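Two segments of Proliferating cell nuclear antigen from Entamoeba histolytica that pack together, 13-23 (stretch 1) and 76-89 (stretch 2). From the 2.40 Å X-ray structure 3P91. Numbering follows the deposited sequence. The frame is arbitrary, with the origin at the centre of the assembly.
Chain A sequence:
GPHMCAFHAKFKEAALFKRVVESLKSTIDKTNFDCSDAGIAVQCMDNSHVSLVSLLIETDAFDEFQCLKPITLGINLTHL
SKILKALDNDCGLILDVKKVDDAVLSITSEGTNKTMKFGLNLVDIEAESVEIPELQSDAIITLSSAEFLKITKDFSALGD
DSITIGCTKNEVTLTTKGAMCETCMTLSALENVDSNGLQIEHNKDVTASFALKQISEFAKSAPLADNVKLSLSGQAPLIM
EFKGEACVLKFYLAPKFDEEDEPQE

Stretch 1 13-23: EAALFKRVVES
Stretch 2 (76-89) NLTHLSKILKALDN

Residues 14-23 form a helix that continues beyond stretch 1, and it packs against the helix that begins at Leu-77 in stretch 2. The two run roughly antiparallel, with 145° between their N-to-C directions (signed crossing angle -145°) and axes that approach to 9.6 Å. CA-CA separations set the register: 6.3 Å for Val-21 to Ser-81, 5.9 Å for Lys-18 to Leu-84 and 4.8 Å for Ala-15 to Asn-89. Together the stretches bury 629 Å².

The main bump is Val-21. Its CA-to-CB bond points toward stretch 2 and its chi1 is t (172°), so the side chain drops as a knob into the hollow among Leu-77, Leu-80, Ser-81 and Leu-84. Val-21 CG2 reaches Leu-80 CD2 at 3.5 Å and Leu-84 CD1 at 3.7 Å, while Val-21 CG1 lies 4.0 Å from both Leu-77 CD2 and Ser-81 CB. The leucines shape the walls: Leu-77 and Leu-84 are m,t, Leu-80 is t,p. One turn earlier, Phe-17 (chi1 t, chi2 57°) starts sideways, but its ring comes nearer and extends the apolar patch, with Phe-17 CD2 at 3.8 Å from Leu-84 CD1 and Phe-17 CZ at 3.9 Å from Leu-80 CD2. Both methyls meet the ring obliquely. Beside the knob, Glu-22 (m,m) leaves its backbone pointing away, yet Glu-22 OE1 comes within 3.1 Å of Ser-81 CB.

Asn-76 precedes the second helix as its N-cap; chi1 t places Asn-76 OD1 to accept from His-79 N at 3.0 Å and, weakly, from Thr-78 N at 2.8 Å. At the other end, a type I turn runs from Leu-84 to Leu-87, and the chain then extends through Leu-87 (-100/162) and Asp-88 (-101/152). Lys-18, with chi angles m,t,p,t, lays its methylene chain against this region: Lys-18 CG is 4.0 Å from Leu-84 CB, and Lys-18 CE is 3.0 Å from Leu-84 O. Its tip donates the cross-stretch hydrogen bond, Lys-18 NZ to Leu-87 O at 2.6 Å, tying the first helix to the end of the turn.

Small side chains accommodate the final residues of stretch 2. Ala-14 CB lies 4.0 Å from both Asp-88 O and Asn-89 O, and Ala-15 CB is 3.5 Å from Asn-89 OD1, with Asn-89 chi1 m and chi2 -13°. A water bridges the stretches: its O atom donates to Glu-13 OE2 (2.6 Å) and Asn-89 O (2.7 Å) and accepts from Ala-15 N (3.3 Å).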

# COMPACT_ATOMS: atom_id res chain seq x y z
N GLU A 13 27.71 -6.79 5.55
CA GLU A 13 26.28 -6.83 5.22
C GLU A 13 25.81 -5.51 4.62
O GLU A 13 25.97 -4.46 5.23
CB GLU A 13 25.45 -7.15 6.47
CG GLU A 13 25.70 -8.52 7.07
CD GLU A 13 25.31 -9.67 6.15
OE1 GLU A 13 25.90 -10.76 6.28
OE2 GLU A 13 24.42 -9.49 5.29
N ALA A 14 25.22 -5.57 3.44
CA ALA A 14 24.71 -4.36 2.79
C ALA A 14 23.53 -3.76 3.55
O ALA A 14 23.33 -2.54 3.55
CB ALA A 14 24.34 -4.64 1.34
N ALA A 15 22.75 -4.62 4.20
CA ALA A 15 21.61 -4.18 5.00
C ALA A 15 22.01 -3.13 6.02
O ALA A 15 21.29 -2.17 6.25
CB ALA A 15 20.97 -5.37 5.69
N LEU A 16 23.18 -3.33 6.63
CA LEU A 16 23.67 -2.43 7.68
C LEU A 16 23.70 -0.96 7.24
O LEU A 16 23.20 -0.09 7.94
CB LEU A 16 25.05 -2.89 8.16
CG LEU A 16 25.69 -2.32 9.44
CD1 LEU A 16 26.44 -1.03 9.18
CD2 LEU A 16 24.63 -2.12 10.51
N PHE A 17 24.29 -0.69 6.09
CA PHE A 17 24.45 0.69 5.64
C PHE A 17 23.16 1.29 5.10
O PHE A 17 22.93 2.50 5.20
CB PHE A 17 25.56 0.78 4.60
CG PHE A 17 26.01 2.18 4.31
CD1 PHE A 17 26.48 2.98 5.33
CD2 PHE A 17 25.98 2.68 3.02
CE1 PHE A 17 26.91 4.27 5.07
CE2 PHE A 17 26.40 3.96 2.75
CZ PHE A 17 26.87 4.76 3.78
N LYS A 18 22.31 0.46 4.51
CA LYS A 18 20.99 0.88 4.08
C LYS A 18 20.15 1.29 5.27
O LYS A 18 19.47 2.32 5.25
CB LYS A 18 20.29 -0.24 3.32
CG LYS A 18 21.03 -0.66 2.05
CD LYS A 18 20.35 -1.83 1.35
CE LYS A 18 19.00 -1.45 0.81
NZ LYS A 18 18.50 -2.50 -0.11
N ARG A 19 20.19 0.48 6.32
CA ARG A 19 19.46 0.77 7.55
C ARG A 19 20.00 2.01 8.25
O ARG A 19 19.24 2.81 8.78
CB ARG A 19 19.53 -0.44 8.47
CG ARG A 19 18.80 -1.61 7.90
CD ARG A 19 19.08 -2.87 8.66
NE ARG A 19 18.20 -3.93 8.16
CZ ARG A 19 18.32 -5.21 8.46
NH1 ARG A 19 19.30 -5.62 9.26
NH2 ARG A 19 17.46 -6.09 7.95
N VAL A 20 21.31 2.15 8.26
CA VAL A 20 21.95 3.33 8.81
C VAL A 20 21.40 4.59 8.14
O VAL A 20 20.94 5.51 8.80
CB VAL A 20 23.47 3.26 8.63
CG1 VAL A 20 24.11 4.64 8.73
CG2 VAL A 20 24.06 2.30 9.63
N VAL A 21 21.44 4.59 6.81
CA VAL A 21 21.02 5.75 6.02
C VAL A 21 19.52 6.11 6.15
O VAL A 21 19.17 7.29 6.13
CB VAL A 21 21.44 5.58 4.55
CG1 VAL A 21 20.85 6.68 3.69
CG2 VAL A 21 22.94 5.59 4.47
N GLU A 22 18.65 5.12 6.28
CA GLU A 22 17.24 5.39 6.56
C GLU A 22 17.07 6.06 7.91
O GLU A 22 16.48 7.12 8.03
CB GLU A 22 16.44 4.10 6.54
CG GLU A 22 16.20 3.59 5.15
CD GLU A 22 15.87 4.72 4.21
OE1 GLU A 22 16.65 4.95 3.26
OE2 GLU A 22 14.83 5.39 4.43
N SER A 23 17.59 5.40 8.94
CA SER A 23 17.52 5.92 10.29
C SER A 23 18.04 7.34 10.33
O SER A 23 17.44 8.22 10.93
CB SER A 23 18.35 5.03 11.21
OG SER A 23 17.97 3.67 11.04
N ASN A 76 24.33 14.10 0.92
CA ASN A 76 22.88 14.31 0.91
C ASN A 76 22.18 12.97 1.06
O ASN A 76 22.20 12.15 0.14
CB ASN A 76 22.43 15.01 -0.38
CG ASN A 76 20.93 15.23 -0.43
OD1 ASN A 76 20.14 14.32 -0.17
ND2 ASN A 76 20.52 16.45 -0.76
N LEU A 77 21.57 12.76 2.22
CA LEU A 77 21.02 11.46 2.57
C LEU A 77 19.80 11.08 1.73
O LEU A 77 19.51 9.90 1.54
CB LEU A 77 20.69 11.41 4.07
CG LEU A 77 21.97 11.41 4.91
CD1 LEU A 77 21.75 12.06 6.25
CD2 LEU A 77 22.52 10.01 5.06
N THR A 78 19.10 12.09 1.22
CA THR A 78 17.99 11.82 0.31
C THR A 78 18.53 11.15 -0.95
O THR A 78 17.93 10.19 -1.46
CB THR A 78 17.22 13.11 -0.04
OG1 THR A 78 16.46 13.53 1.10
CG2 THR A 78 16.26 12.87 -1.18
N HIS A 79 19.66 11.62 -1.44
CA HIS A 79 20.24 11.06 -2.65
C HIS A 79 20.85 9.68 -2.44
O HIS A 79 20.80 8.83 -3.32
CB HIS A 79 21.25 12.01 -3.26
CG HIS A 79 20.65 13.31 -3.67
ND1 HIS A 79 21.40 14.39 -4.08
CD2 HIS A 79 19.35 13.71 -3.73
CE1 HIS A 79 20.59 15.40 -4.37
NE2 HIS A 79 19.34 15.01 -4.17
N LEU A 80 21.43 9.47 -1.26
CA LEU A 80 22.04 8.19 -0.94
C LEU A 80 21.01 7.09 -0.73
O LEU A 80 21.23 5.94 -1.12
CB LEU A 80 22.96 8.32 0.28
CG LEU A 80 23.65 7.04 0.77
CD1 LEU A 80 24.45 6.40 -0.33
CD2 LEU A 80 24.55 7.37 1.95
N SER A 81 19.89 7.41 -0.10
CA SER A 81 18.88 6.40 0.16
C SER A 81 18.24 5.94 -1.15
O SER A 81 18.02 4.75 -1.37
CB SER A 81 17.82 6.89 1.15
OG SER A 81 16.75 7.54 0.48
N LYS A 82 17.96 6.89 -2.04
CA LYS A 82 17.49 6.56 -3.39
C LYS A 82 18.41 5.56 -4.11
O LYS A 82 17.95 4.65 -4.78
CB LYS A 82 17.30 7.83 -4.22
CG LYS A 82 16.17 8.72 -3.72
CD LYS A 82 15.90 9.89 -4.65
CE LYS A 82 15.24 9.44 -5.93
NZ LYS A 82 14.90 10.59 -6.81
N ILE A 83 19.72 5.74 -3.95
CA ILE A 83 20.67 4.79 -4.51
C ILE A 83 20.62 3.44 -3.79
O ILE A 83 20.59 2.39 -4.42
CB ILE A 83 22.10 5.33 -4.45
CG1 ILE A 83 22.18 6.68 -5.17
CG2 ILE A 83 23.06 4.34 -5.05
CD1 ILE A 83 23.57 7.28 -5.16
N LEU A 84 20.60 3.49 -2.46
CA LEU A 84 20.62 2.28 -1.63
C LEU A 84 19.35 1.46 -1.75
O LEU A 84 19.37 0.23 -1.64
CB LEU A 84 20.85 2.65 -0.17
CG LEU A 84 22.22 3.24 0.10
CD1 LEU A 84 22.48 3.25 1.58
CD2 LEU A 84 23.26 2.42 -0.64
N LYS A 85 18.23 2.13 -1.97
CA LYS A 85 16.96 1.45 -2.17
C LYS A 85 16.97 0.57 -3.43
O LYS A 85 16.15 -0.34 -3.57
CB LYS A 85 15.81 2.46 -2.23
N ALA A 86 17.90 0.84 -4.34
CA ALA A 86 18.02 0.06 -5.56
C ALA A 86 18.76 -1.25 -5.34
O ALA A 86 18.80 -2.10 -6.23
CB ALA A 86 18.69 0.87 -6.65
N LEU A 87 19.35 -1.41 -4.17
CA LEU A 87 20.20 -2.56 -3.91
C LEU A 87 19.44 -3.62 -3.13
O LEU A 87 18.40 -3.34 -2.54
CB LEU A 87 21.44 -2.13 -3.13
CG LEU A 87 22.52 -1.36 -3.90
CD1 LEU A 87 21.93 -0.33 -4.84
CD2 LEU A 87 23.47 -0.70 -2.93
N ASP A 88 19.96 -4.85 -3.14
CA ASP A 88 19.38 -5.91 -2.34
C ASP A 88 20.24 -6.10 -1.09
O ASP A 88 21.44 -5.80 -1.11
N ASN A 89 19.63 -6.57 -0.01
CA ASN A 89 20.37 -6.91 1.20
C ASN A 89 21.42 -7.98 0.89
O ASN A 89 22.38 -8.16 1.62
CB ASN A 89 19.43 -7.42 2.30
CG ASN A 89 18.64 -6.31 2.97
OD1 ASN A 89 18.95 -5.13 2.81
ND2 ASN A 89 17.62 -6.68 3.74
O HOH W 1 22.64 -7.90 4.26